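Local coordinates for SCO family protein (Aquifex aeolicus, PDB 3ME7), which is a thioredoxin-fold member of the SCO1/2 family, probably binding copper and taking part in electron transfer, at residues 33-38 against 127-132. Sequence-based numbering, arbitrary orientation. Where two conformers were deposited one is given.
Sequences LSPIYT and PNVVVV
Leu-33 and Val-131 face each other as a hydrogen-bonded pair where strands 33-36 and 129-132 run antiparallel, at 152° between their directions. Leu-33 N bonds Val-131 O at 2.8 Å, and Val-131 N returns a bond to Leu-33 O at 2.9 Å. The CA-H of Val-130 also reaches Leu-33 O, at 3.4 Å. On the face of the sheet that they share, the CB atoms of Leu-33 and Val-131 meet at 4.1 Å; beta-branched valine suits such an extended backbone. Pro-35 has no amide hydrogen to offer Val-129 O, and its CD lies against that oxygen at 3.3 Å instead. From here the backbones part around two waters. One bonds Ser-34 OG, Pro-35 O and Val-129 O, the small serine hydroxyl being carried there by chi1 174°, anti to the backbone N; the second takes up Val-129 N and also joins Pro-35 O and Pro-127 O, satisfying backbone polar groups in a buried place. Beside the waters, Pro-35 CG touches Val-129 CG1 at 3.8 Å, the two side chains crossing at about a right angle. The widening lies near two predicted copper ligands: the side chain of Pro-35 is about 7 Å from that of His-126, and that of Ser-34 about 7 Å from that of Cys-44. In the mixed sheet of this thioredoxin-like domain 31-36 lies between 66-71 and 129-133, and 129-133 is next to the edge strand 139-144, whose Tyr-142 touches Val-129 and Val-131; helix 43-52 packs on Ser-34 through Ile-47 and Leu-51.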
loop_
_atom_site.group_PDB
_atom_site.type_symbol
_atom_site.label_atom_id
_atom_site.label_comp_id
_atom_site.label_asym_id
_atom_site.label_seq_id
_atom_site.Cartn_x
_atom_site.Cartn_y
_atom_site.Cartn_z
ATOM N N LEU A 33 1.499 -1.857 1.251
ATOM C CA LEU A 33 1.107 -0.691 0.443
ATOM C C LEU A 33 0.254 -1.131 -0.721
ATOM O O LEU A 33 0.640 -2.028 -1.463
ATOM C CB LEU A 33 2.338 0.018 -0.154
ATOM C CG LEU A 33 3.347 0.765 0.705
ATOM C CD1 LEU A 33 4.443 1.351 -0.190
ATOM C CD2 LEU A 33 2.655 1.874 1.476
ATOM N N SER A 34 -0.886 -0.468 -0.915
ATOM C CA SER A 34 -1.822 -0.824 -2.001
ATOM C C SER A 34 -2.193 0.415 -2.847
ATOM O O SER A 34 -3.064 1.191 -2.435
ATOM C CB SER A 34 -3.085 -1.483 -1.426
ATOM O OG SER A 34 -4.089 -1.726 -2.398
ATOM N N PRO A 35 -1.532 0.620 -4.003
ATOM C CA PRO A 35 -1.926 1.740 -4.871
ATOM C C PRO A 35 -3.241 1.470 -5.577
ATOM O O PRO A 35 -3.415 0.412 -6.191
ATOM C CB PRO A 35 -0.811 1.834 -5.918
ATOM C CG PRO A 35 0.004 0.572 -5.801
ATOM C CD PRO A 35 -0.329 -0.099 -4.465
ATOM N N ILE A 36 -4.159 2.429 -5.478
ATOM C CA ILE A 36 -5.456 2.376 -6.146
ATOM C C ILE A 36 -5.786 3.797 -6.630
ATOM O O ILE A 36 -4.985 4.712 -6.443
ATOM C CB ILE A 36 -6.585 1.820 -5.208
ATOM C CG1 ILE A 36 -6.660 2.592 -3.872
ATOM C CG2 ILE A 36 -6.368 0.308 -4.940
ATOM C CD1 ILE A 36 -7.365 3.894 -3.906
ATOM N N TYR A 37 -6.951 3.990 -7.248
ATOM C CA TYR A 37 -7.527 5.341 -7.299
ATOM C C TYR A 37 -9.009 5.272 -6.958
ATOM O O TYR A 37 -9.617 4.219 -7.105
ATOM C CB TYR A 37 -7.263 6.085 -8.618
ATOM C CG TYR A 37 -7.772 5.436 -9.883
ATOM C CD1 TYR A 37 -7.148 4.310 -10.420
ATOM C CD2 TYR A 37 -8.836 5.995 -10.585
ATOM C CE1 TYR A 37 -7.581 3.752 -11.594
ATOM C CE2 TYR A 37 -9.285 5.428 -11.768
ATOM C CZ TYR A 37 -8.656 4.310 -12.260
ATOM O OH TYR A 37 -9.099 3.738 -13.429
ATOM N N THR A 38 -9.567 6.372 -6.461
ATOM C CA THR A 38 -10.855 6.280 -5.750
ATOM C C THR A 38 -12.044 6.099 -6.679
ATOM O O THR A 38 -13.071 5.560 -6.268
ATOM C CB THR A 38 -11.100 7.423 -4.718
ATOM O OG1 THR A 38 -11.329 8.669 -5.386
ATOM C CG2 THR A 38 -9.936 7.544 -3.733
ATOM N N PRO A 127 -0.608 -1.196 -13.315
ATOM C CA PRO A 127 -0.432 -2.526 -12.719
ATOM C C PRO A 127 -1.278 -2.769 -11.481
ATOM O O PRO A 127 -1.680 -1.826 -10.770
ATOM C CB PRO A 127 1.059 -2.574 -12.350
ATOM C CG PRO A 127 1.504 -1.168 -12.296
ATOM C CD PRO A 127 0.573 -0.331 -13.129
ATOM N N ASN A 128 -1.524 -4.043 -11.235
ATOM C CA ASN A 128 -2.165 -4.503 -10.000
ATOM C C ASN A 128 -1.089 -5.007 -9.073
ATOM O O ASN A 128 -0.530 -6.069 -9.301
ATOM C CB ASN A 128 -3.175 -5.619 -10.307
ATOM C CG ASN A 128 -4.237 -5.179 -11.307
ATOM O OD1 ASN A 128 -4.792 -4.085 -11.207
ATOM N ND2 ASN A 128 -4.509 -6.012 -12.283
ATOM N N VAL A 129 -0.794 -4.247 -8.022
ATOM C CA VAL A 129 0.334 -4.593 -7.183
ATOM C C VAL A 129 0.088 -4.235 -5.722
ATOM O O VAL A 129 -0.567 -3.237 -5.421
ATOM C CB VAL A 129 1.651 -3.930 -7.685
ATOM C CG1 VAL A 129 1.584 -2.408 -7.552
ATOM C CG2 VAL A 129 2.859 -4.508 -6.925
ATOM N N VAL A 130 0.603 -5.080 -4.824
ATOM C CA VAL A 130 0.701 -4.751 -3.417
ATOM C C VAL A 130 2.177 -4.854 -3.080
ATOM O O VAL A 130 2.864 -5.768 -3.540
ATOM C CB VAL A 130 -0.164 -5.725 -2.570
ATOM C CG1 VAL A 130 0.125 -5.604 -1.081
ATOM C CG2 VAL A 130 -1.634 -5.439 -2.825
ATOM N N VAL A 131 2.684 -3.889 -2.314
ATOM C CA VAL A 131 4.109 -3.825 -2.027
ATOM C C VAL A 131 4.273 -4.036 -0.529
ATOM O O VAL A 131 3.518 -3.476 0.275
ATOM C CB VAL A 131 4.742 -2.468 -2.430
ATOM C CG1 VAL A 131 6.278 -2.522 -2.291
ATOM C CG2 VAL A 131 4.381 -2.080 -3.865
ATOM N N VAL A 132 5.274 -4.836 -0.148
ATOM C CA VAL A 132 5.505 -5.100 1.266
ATOM C C VAL A 132 6.863 -4.547 1.672
ATOM O O VAL A 132 7.882 -4.915 1.098
ATOM C CB VAL A 132 5.380 -6.604 1.619
ATOM C CG1 VAL A 132 5.470 -6.757 3.143
ATOM C CG2 VAL A 132 4.034 -7.142 1.141
HETATM O O HOH W 1 -2.971 -2.066 -4.852
HETATM O O HOH W 2 -2.279 -1.591 -8.047
#